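Local coordinates for hydrogenase expression/formation protein HypE (Desulfovibrio vulgaris subsp. vulgaris, PDB 2Z1U) that binds ATP together with magnesium ions and probably serves in the maturation of hydrogenases, at residues V205-L210 with L290-H295; A285-L290 with E297-I302; G224-T229 with K273-L278; A74-V79 with G115-E120. One frame throughout, in Å; residues are numbered along the deposited sequence.

Contact 1: residues V205-L210 with L290-H295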
# COMPACT_ATOMS: atom_id res chain seq x y z
N VAL A 205 18.72 -5.78 12.92
CA VAL A 205 19.31 -4.99 11.82
C VAL A 205 19.94 -3.69 12.32
O VAL A 205 21.05 -3.35 11.92
CB VAL A 205 18.30 -4.68 10.67
CG1 VAL A 205 18.90 -3.71 9.65
CG2 VAL A 205 17.89 -5.97 9.95
N GLU A 206 19.23 -2.95 13.18
CA GLU A 206 19.79 -1.73 13.75
C GLU A 206 21.15 -2.00 14.41
O GLU A 206 22.13 -1.28 14.14
CB GLU A 206 18.78 -1.04 14.70
CG GLU A 206 19.36 0.21 15.39
CD GLU A 206 18.31 1.19 15.87
OE1 GLU A 206 17.24 1.29 15.23
OE2 GLU A 206 18.56 1.90 16.87
N LYS A 207 21.23 -3.04 15.25
CA LYS A 207 22.49 -3.36 15.93
C LYS A 207 23.57 -3.80 14.95
O LYS A 207 24.73 -3.46 15.12
CB LYS A 207 22.31 -4.41 17.03
CG LYS A 207 23.53 -4.50 17.94
CD LYS A 207 23.38 -5.51 19.05
CE LYS A 207 24.48 -5.31 20.09
NZ LYS A 207 24.34 -6.26 21.22
N LEU A 208 23.19 -4.55 13.91
CA LEU A 208 24.13 -4.96 12.88
C LEU A 208 24.76 -3.75 12.20
O LEU A 208 25.98 -3.65 12.08
CB LEU A 208 23.44 -5.81 11.81
CG LEU A 208 23.16 -7.28 12.10
CD1 LEU A 208 22.40 -7.89 10.91
CD2 LEU A 208 24.45 -8.07 12.40
N VAL A 209 23.91 -2.83 11.77
CA VAL A 209 24.31 -1.72 10.94
C VAL A 209 25.12 -0.67 11.73
O VAL A 209 26.18 -0.19 11.26
CB VAL A 209 23.06 -1.19 10.17
CG1 VAL A 209 22.97 0.31 10.12
CG2 VAL A 209 22.95 -1.87 8.78
N LEU A 210 24.68 -0.38 12.95
CA LEU A 210 25.32 0.63 13.80
C LEU A 210 26.48 0.15 14.66
O LEU A 210 27.38 0.95 14.97
CB LEU A 210 24.28 1.31 14.69
CG LEU A 210 23.13 2.01 13.96
CD1 LEU A 210 22.11 2.49 14.97
CD2 LEU A 210 23.66 3.16 13.12
N LEU A 290 23.37 -11.84 15.39
CA LEU A 290 22.30 -12.67 14.83
C LEU A 290 21.86 -13.73 15.84
O LEU A 290 20.65 -14.05 15.93
CB LEU A 290 22.77 -13.34 13.54
CG LEU A 290 23.15 -12.40 12.39
CD1 LEU A 290 23.82 -13.19 11.28
CD2 LEU A 290 21.90 -11.69 11.87
N ARG A 291 22.77 -14.30 16.61
CA ARG A 291 22.45 -15.30 17.64
C ARG A 291 21.48 -14.78 18.72
O ARG A 291 20.74 -15.55 19.33
CB ARG A 291 23.72 -15.84 18.31
CG ARG A 291 24.48 -16.82 17.42
CD ARG A 291 25.70 -17.38 18.17
NE ARG A 291 26.52 -18.18 17.28
CZ ARG A 291 27.76 -17.88 16.89
NH1 ARG A 291 28.38 -16.79 17.31
NH2 ARG A 291 28.38 -18.71 16.07
N GLU A 292 21.47 -13.46 18.90
CA GLU A 292 20.61 -12.83 19.90
C GLU A 292 19.33 -12.27 19.29
O GLU A 292 18.47 -11.81 20.03
CB GLU A 292 21.38 -11.77 20.70
CG GLU A 292 22.59 -12.33 21.38
CD GLU A 292 23.11 -11.46 22.51
OE1 GLU A 292 23.79 -12.00 23.38
OE2 GLU A 292 22.83 -10.25 22.54
N GLY A 293 19.18 -12.37 17.97
CA GLY A 293 17.99 -11.88 17.26
C GLY A 293 16.89 -12.92 17.22
O GLY A 293 17.09 -14.04 17.65
N PRO A 294 15.72 -12.57 16.67
CA PRO A 294 14.64 -13.55 16.64
C PRO A 294 15.12 -14.82 15.91
O PRO A 294 15.83 -14.71 14.89
CB PRO A 294 13.54 -12.84 15.80
CG PRO A 294 13.81 -11.37 16.02
CD PRO A 294 15.32 -11.32 15.99
N HIS A 295 14.76 -15.99 16.45
CA HIS A 295 15.12 -17.30 15.90
C HIS A 295 16.63 -17.55 15.79
O HIS A 295 17.07 -18.52 15.16
CB HIS A 295 14.40 -17.55 14.57
CG HIS A 295 12.96 -17.17 14.60
ND1 HIS A 295 12.05 -17.79 15.43
CD2 HIS A 295 12.28 -16.18 13.97
CE1 HIS A 295 10.87 -17.22 15.29
NE2 HIS A 295 10.98 -16.24 14.41
O HOH W 1 24.11 -8.89 20.43
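Leu208 of helix 202-212 and Leu290 near the end of helix 280-291 meet through single methyl groups, their side chains crossing at about a right angle. Followed outward from CB, Leu208 shows how one leucine can pack against several elements at once. Its CG lies beside the backbone N and anti to the carbonyl carbon (chi1 -79°), a setting that carries the branch toward the neighbouring helix. At the tip the two methyls divide the work. Leu208 CD1 touches Leu290 CD2 at 4.0 Å and also lies against the sulfur of Cys276, on strand 275-278. Leu208 CD2 packs against helix 280-291, on Val289 CG1 and on the carbonyl oxygen of Ala286. The preceding residue, Lys207, runs fully extended past Val289 on the more exposed side. Its ammonium stays 4.5 Å from the carboxylate, measured from Lys207 NZ to Glu292 OE2, too far for a salt bridge. A water fills the step: it accepts from Lys207 NZ at 2.8 Å and donates to Glu292 OE2 at 2.8 Å, with an angle of about 106° at its oxygen. The opposite charges thus act through a solvent molecule, outside a buried apolar seam. Such a pair of helices, joined by leucines and packed on a mixed sheet, belongs to the layered alpha-beta architecture of the AIR synthase-related C-terminal domain.

Contact 2: residues A285-L290 with E297-I302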
# COMPACT_ATOMS: atom_id res chain seq x y z
N ALA A 285 31.49 -11.04 14.49
CA ALA A 285 30.70 -10.05 15.25
C ALA A 285 29.23 -10.03 14.80
O ALA A 285 28.32 -10.04 15.63
CB ALA A 285 31.33 -8.66 15.17
N ALA A 286 28.98 -10.04 13.48
CA ALA A 286 27.61 -10.07 12.96
C ALA A 286 26.85 -11.32 13.41
O ALA A 286 25.70 -11.24 13.82
CB ALA A 286 27.60 -9.96 11.42
N LEU A 287 27.53 -12.46 13.32
CA LEU A 287 26.98 -13.73 13.77
C LEU A 287 26.63 -13.71 15.26
O LEU A 287 25.63 -14.29 15.66
CB LEU A 287 27.99 -14.87 13.52
CG LEU A 287 27.56 -16.06 12.67
CD1 LEU A 287 28.45 -17.27 12.99
CD2 LEU A 287 26.06 -16.41 12.79
N ALA A 288 27.48 -13.08 16.07
CA ALA A 288 27.20 -12.93 17.50
C ALA A 288 25.89 -12.16 17.69
O ALA A 288 25.09 -12.49 18.56
CB ALA A 288 28.35 -12.23 18.23
N VAL A 289 25.68 -11.13 16.88
CA VAL A 289 24.47 -10.33 16.96
C VAL A 289 23.24 -11.13 16.50
O VAL A 289 22.19 -11.12 17.16
CB VAL A 289 24.64 -8.99 16.18
CG1 VAL A 289 23.29 -8.30 15.95
CG2 VAL A 289 25.61 -8.06 16.95
N LEU A 290 23.37 -11.84 15.39
CA LEU A 290 22.30 -12.67 14.83
C LEU A 290 21.86 -13.73 15.84
O LEU A 290 20.65 -14.05 15.93
CB LEU A 290 22.77 -13.34 13.54
CG LEU A 290 23.15 -12.40 12.39
CD1 LEU A 290 23.82 -13.19 11.28
CD2 LEU A 290 21.90 -11.69 11.87
N GLU A 297 18.77 -18.91 17.70
CA GLU A 297 19.37 -20.17 18.11
C GLU A 297 20.18 -20.79 16.98
O GLU A 297 21.10 -21.55 17.21
CB GLU A 297 18.29 -21.15 18.57
CG GLU A 297 17.13 -21.30 17.59
CD GLU A 297 16.05 -20.26 17.81
OE1 GLU A 297 14.91 -20.48 17.33
OE2 GLU A 297 16.33 -19.23 18.45
N HIS A 298 19.70 -20.56 15.76
CA HIS A 298 20.22 -21.29 14.61
C HIS A 298 20.95 -20.40 13.61
O HIS A 298 21.24 -20.85 12.49
CB HIS A 298 19.08 -22.04 13.91
CG HIS A 298 18.43 -23.07 14.77
ND1 HIS A 298 17.06 -23.20 14.86
CD2 HIS A 298 18.96 -24.02 15.58
CE1 HIS A 298 16.77 -24.19 15.69
NE2 HIS A 298 17.91 -24.70 16.14
N ALA A 299 21.22 -19.15 14.00
CA ALA A 299 22.05 -18.28 13.15
C ALA A 299 23.36 -18.99 12.81
O ALA A 299 23.93 -19.66 13.65
CB ALA A 299 22.34 -16.95 13.84
N ALA A 300 23.80 -18.86 11.55
CA ALA A 300 25.00 -19.57 11.08
C ALA A 300 25.67 -18.92 9.88
O ALA A 300 25.03 -18.26 9.08
CB ALA A 300 24.68 -21.03 10.77
N ARG A 301 26.98 -19.10 9.79
CA ARG A 301 27.69 -18.84 8.56
C ARG A 301 27.30 -19.98 7.59
O ARG A 301 27.44 -21.16 7.92
CB ARG A 301 29.20 -18.83 8.82
CG ARG A 301 30.05 -18.49 7.61
CD ARG A 301 31.48 -18.89 7.87
NE ARG A 301 32.11 -18.14 8.95
CZ ARG A 301 32.82 -17.03 8.78
NH1 ARG A 301 33.35 -16.42 9.84
NH2 ARG A 301 33.00 -16.53 7.56
N ILE A 302 26.73 -19.63 6.44
CA ILE A 302 26.34 -20.69 5.47
C ILE A 302 27.18 -20.77 4.20
O ILE A 302 27.03 -21.70 3.39
CB ILE A 302 24.84 -20.62 5.08
CG1 ILE A 302 24.54 -19.35 4.25
CG2 ILE A 302 23.95 -20.74 6.31
CD1 ILE A 302 23.15 -19.31 3.64
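Leu287 and Leu290, one helical turn apart, close over Ala299 and the start of strand 300-306, and the contact between helix and strand is almost wholly apolar. Packing between apolar side chains comes first. Ala299 directs its CB at the helix, where Ala299 CB rests 3.6 Å from Leu290 CB. Leu287 joins in with one methyl, Leu287 CD2 lying 3.9 Å from Ala299 CB. The small side chain lets the chain come in close to the helix backbone: the CA atoms of Leu290 and Ala299 are 5.9 Å apart. The far end of Leu290 is engaged elsewhere, on Leu169 and Leu274. A second kind of contact sets side chain against backbone. Leu287 CD2 lies 3.6 Å from Ala300 N and 3.7 Å from Ala299 C, while the other methyl, Leu287 CD1, reaches Arg301 N at 4.0 Å. To spread both branches along the peptide chain in this way, Leu287 adopts a first torsion of -124°, midway between two staggered positions and therefore somewhat strained. Charge supplies the third kind, just beyond the two segments. Arg301 NH2 forms a salt bridge with Glu280 OE2 and Arg301 NH1 another with Glu284 OE1, glutamates one turn apart on the same helix that carries the leucines. Helix 280-291 lies between the parallel strands 275-278 and 300-306 in sequence, with strand 167-170 between them in the sheet, and this packing of the helix onto its following strand is characteristic of a beta-alpha-beta crossover.

Contact 3: residues G224-T229 with K273-L278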
# COMPACT_ATOMS: atom_id res chain seq x y z
N GLY A 224 10.12 -17.90 -2.86
CA GLY A 224 11.27 -18.52 -3.49
C GLY A 224 12.34 -18.99 -2.51
O GLY A 224 13.22 -19.75 -2.88
N GLY A 225 12.27 -18.51 -1.26
CA GLY A 225 13.15 -19.01 -0.20
C GLY A 225 14.59 -18.57 -0.31
O GLY A 225 14.91 -17.65 -1.07
N LEU A 226 15.47 -19.22 0.46
CA LEU A 226 16.89 -18.91 0.48
C LEU A 226 17.49 -18.97 -0.93
O LEU A 226 18.25 -18.08 -1.34
CB LEU A 226 17.63 -19.91 1.38
CG LEU A 226 19.16 -19.79 1.45
CD1 LEU A 226 19.59 -18.47 2.09
CD2 LEU A 226 19.81 -20.98 2.19
N ALA A 227 17.15 -20.03 -1.66
CA ALA A 227 17.77 -20.26 -2.97
C ALA A 227 17.46 -19.11 -3.93
O ALA A 227 18.37 -18.59 -4.56
CB ALA A 227 17.35 -21.60 -3.54
N THR A 228 16.24 -18.54 -3.96
CA THR A 228 16.06 -17.56 -5.00
C THR A 228 16.44 -16.14 -4.48
O THR A 228 17.01 -15.36 -5.34
CB THR A 228 14.63 -17.49 -5.58
OG1 THR A 228 14.30 -18.74 -6.20
CG2 THR A 228 14.54 -16.38 -6.62
N THR A 229 16.56 -15.84 -3.14
CA THR A 229 17.24 -14.59 -2.74
C THR A 229 18.75 -14.61 -2.95
O THR A 229 19.31 -13.56 -3.28
CB THR A 229 16.92 -14.00 -1.29
OG1 THR A 229 18.05 -14.15 -0.44
CG2 THR A 229 15.71 -14.62 -0.68
N LYS A 273 13.20 -14.25 9.01
CA LYS A 273 14.61 -14.62 8.75
C LYS A 273 15.27 -13.58 7.84
O LYS A 273 14.59 -12.95 7.04
CB LYS A 273 14.69 -15.98 8.01
CG LYS A 273 14.12 -17.15 8.80
CD LYS A 273 15.04 -17.51 9.96
CE LYS A 273 14.26 -18.07 11.13
NZ LYS A 273 13.19 -19.02 10.66
N LEU A 274 16.59 -13.44 7.95
CA LEU A 274 17.32 -12.63 6.97
C LEU A 274 18.63 -13.29 6.57
O LEU A 274 19.17 -14.13 7.29
CB LEU A 274 17.59 -11.20 7.50
CG LEU A 274 18.45 -10.99 8.77
CD1 LEU A 274 19.97 -11.12 8.56
CD2 LEU A 274 18.13 -9.61 9.38
N ILE A 275 19.12 -12.88 5.40
CA ILE A 275 20.46 -13.17 4.95
C ILE A 275 21.28 -11.91 5.16
O ILE A 275 20.83 -10.81 4.85
CB ILE A 275 20.47 -13.57 3.44
CG1 ILE A 275 19.82 -14.94 3.25
CG2 ILE A 275 21.90 -13.62 2.87
CD1 ILE A 275 18.60 -14.92 2.37
N CYS A 276 22.49 -12.08 5.70
CA CYS A 276 23.39 -10.97 5.90
C CYS A 276 24.73 -11.27 5.23
O CYS A 276 25.38 -12.26 5.54
CB CYS A 276 23.57 -10.70 7.41
SG CYS A 276 24.84 -9.49 7.83
N ILE A 277 25.12 -10.38 4.32
CA ILE A 277 26.39 -10.53 3.60
C ILE A 277 27.27 -9.31 3.92
O ILE A 277 26.79 -8.17 3.88
CB ILE A 277 26.15 -10.72 2.07
CG1 ILE A 277 25.36 -12.01 1.84
CG2 ILE A 277 27.48 -10.79 1.29
CD1 ILE A 277 24.78 -12.20 0.44
N LEU A 278 28.53 -9.58 4.27
CA LEU A 278 29.47 -8.59 4.78
C LEU A 278 30.93 -9.12 4.74
O LEU A 278 31.13 -10.34 4.74
CB LEU A 278 29.09 -8.20 6.23
CG LEU A 278 29.56 -9.03 7.44
CD1 LEU A 278 29.12 -8.30 8.68
CD2 LEU A 278 29.02 -10.46 7.44
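Ile275 pushes its terminal methyl between Leu226 and Thr229, two residues a turn apart on helix 225-237, and meets each in a different way. Against Leu226 the approach is oblique: Leu226 CD1 sits 3.7 Å from Ile275 CD1 and just as near to Ile275 CG1, so that one methyl of the leucine sits astride the CG1-CD1 bond of the isoleucine. Leu226 reaches this place because its CG is anti to the backbone N (chi1 177°), which leads the branch toward the sheet. Ile170 and the tip of Ile302 add to the same apolar patch. The setting is the mixed sheet of the AIR synthase-related C-terminal domain. Ile275 faces helix 225-237, whereas its neighbours Leu274 and Cys276 point to the other face, where Leu290 of helix 280-291 and Leu208 of helix 202-212 lie, so the strand is sandwiched between helical layers. Thr229 approaches differently, tip to tip, its OG1 only 3.0 Å from Ile275 CD1. That separation is tight for a hydroxyl against a methyl, and both torsions involved are unusual (chi1 109° in Thr229, chi2 119° in Ile275), which leaves the exact placement of the two tips doubtful. As modelled, the buried OG1 has no hydrogen-bonding partner. Thr229 also packs on Pro221, next to the metal ligand Asp220, and its side chain is about 7 Å from a bound magnesium ion.

Contact 4: residues A74-V79 with G115-E120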
# COMPACT_ATOMS: atom_id res chain seq x y z
N ALA A 74 1.52 -9.01 7.78
CA ALA A 74 1.37 -7.67 7.22
C ALA A 74 2.30 -6.64 7.90
O ALA A 74 2.94 -5.81 7.22
CB ALA A 74 -0.08 -7.24 7.28
N VAL A 75 2.40 -6.69 9.23
CA VAL A 75 3.33 -5.81 9.96
C VAL A 75 4.81 -6.27 9.86
O VAL A 75 5.67 -5.49 9.39
CB VAL A 75 2.88 -5.59 11.42
CG1 VAL A 75 3.91 -4.82 12.21
CG2 VAL A 75 1.54 -4.82 11.42
N HIS A 76 5.11 -7.49 10.30
CA HIS A 76 6.50 -7.99 10.31
C HIS A 76 7.19 -7.93 8.95
O HIS A 76 8.34 -7.48 8.84
CB HIS A 76 6.57 -9.44 10.85
CG HIS A 76 6.11 -9.59 12.27
ND1 HIS A 76 5.60 -10.77 12.77
CD2 HIS A 76 6.06 -8.70 13.28
CE1 HIS A 76 5.26 -10.59 14.04
NE2 HIS A 76 5.53 -9.34 14.37
N GLY A 77 6.49 -8.38 7.91
CA GLY A 77 7.10 -8.48 6.56
C GLY A 77 7.53 -7.10 6.06
O GLY A 77 8.59 -6.95 5.43
N THR A 78 6.71 -6.09 6.34
CA THR A 78 6.95 -4.74 5.83
C THR A 78 7.98 -3.99 6.71
O THR A 78 8.87 -3.29 6.19
CB THR A 78 5.62 -3.99 5.64
OG1 THR A 78 4.95 -4.56 4.50
CG2 THR A 78 5.84 -2.52 5.38
N VAL A 79 7.87 -4.17 8.03
CA VAL A 79 8.92 -3.76 8.97
C VAL A 79 10.27 -4.36 8.50
O VAL A 79 11.28 -3.65 8.39
CB VAL A 79 8.58 -4.18 10.43
CG1 VAL A 79 9.83 -4.13 11.35
CG2 VAL A 79 7.47 -3.32 11.02
N GLY A 115 -1.86 -4.40 15.65
CA GLY A 115 -1.60 -3.46 16.73
C GLY A 115 -0.46 -3.93 17.61
O GLY A 115 0.49 -3.19 17.84
N LYS A 116 -0.56 -5.17 18.07
CA LYS A 116 0.46 -5.81 18.90
C LYS A 116 1.84 -5.89 18.22
O LYS A 116 2.88 -5.61 18.84
CB LYS A 116 -0.00 -7.22 19.28
CG LYS A 116 0.75 -7.84 20.47
CD LYS A 116 0.78 -9.36 20.36
CE LYS A 116 1.54 -10.01 21.51
NZ LYS A 116 1.81 -11.42 21.19
N ALA A 117 1.84 -6.29 16.95
CA ALA A 117 3.08 -6.42 16.20
C ALA A 117 3.76 -5.05 16.00
O ALA A 117 4.98 -4.92 16.14
CB ALA A 117 2.83 -7.11 14.83
N ALA A 118 2.97 -4.04 15.67
CA ALA A 118 3.50 -2.70 15.47
C ALA A 118 4.10 -2.13 16.77
O ALA A 118 5.18 -1.53 16.73
CB ALA A 118 2.40 -1.76 14.93
N ARG A 119 3.42 -2.33 17.90
CA ARG A 119 3.94 -1.92 19.22
C ARG A 119 5.27 -2.57 19.51
O ARG A 119 6.20 -1.89 19.96
CB ARG A 119 2.97 -2.26 20.35
CG ARG A 119 1.79 -1.36 20.45
CD ARG A 119 0.89 -1.75 21.62
NE ARG A 119 -0.46 -1.81 21.09
CZ ARG A 119 -1.21 -2.91 21.04
NH1 ARG A 119 -0.79 -4.05 21.57
NH2 ARG A 119 -2.42 -2.83 20.48
N GLU A 120 5.35 -3.87 19.28
CA GLU A 120 6.56 -4.65 19.55
C GLU A 120 7.72 -4.23 18.67
O GLU A 120 8.86 -4.21 19.11
CB GLU A 120 6.28 -6.16 19.42
CG GLU A 120 5.25 -6.63 20.47
CD GLU A 120 5.14 -8.14 20.62
OE1 GLU A 120 5.64 -8.88 19.74
OE2 GLU A 120 4.54 -8.59 21.64
O HOH W 2 3.92 -9.86 17.25
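Val75 and His76 share the methyl of Ala117 where two helices of the AIR synthase-related N-terminal domain pack together. The axes of the short segments 74-79 and 115-120 run in broadly the same direction, 33° apart and 9.1 Å from each other at closest approach. Ala117 CB is the hub: Val75 CG1 lies 3.6 Å away from it and His76 NE2 3.5 Å away, the imidazole meeting it obliquely. With its first torsion at 174°, Val75 has CG1 anti to the backbone N, and this methyl goes on to touch the backbone at Ala118 N, 3.7 Å off. The alanines leave room for the helices to approach, the CA atoms of Val75 and Ala117 being 6.3 Å apart.

In the next shell, Met114 packs on Val75, and Ser198 positions the imidazole by a hydrogen bond between its OG and His76 ND1. Deeper on helix 70-83, Thr78 OG1 is hydrogen-bonded to Thr145 and Tyr58 of the four-stranded sheet. At the outer edge of the contact a water lies in the plane of the ring, weakly bonded to His76 NE2 at 3.3 Å and donating to Glu120 OE1 at 3.2 Å.

In the fold
Contacts 1, 2 and 3 form one continuous body of packing in the C-terminal domain. Contacts 1 and 2 have centres about 9 Å apart and share Leu290; contact 3 lies about 13 Å from contact 2, centre to centre, with Ala286 CB reaching Leu278 CD1 at 3.5 Å. Contact 3 meets contact 1 where Val205 CG2 packs 3.7 Å from Leu274 CD2. Contact 4 stands apart in the N-terminal domain, on the opposite side of the chain's centre from contact 3, their nearest atoms about 8 Å apart. Contact 3 lies nearer the bound ATP, about 8 Å from the Thr229 side chain, than contact 4, about 11 Å from that of Val75.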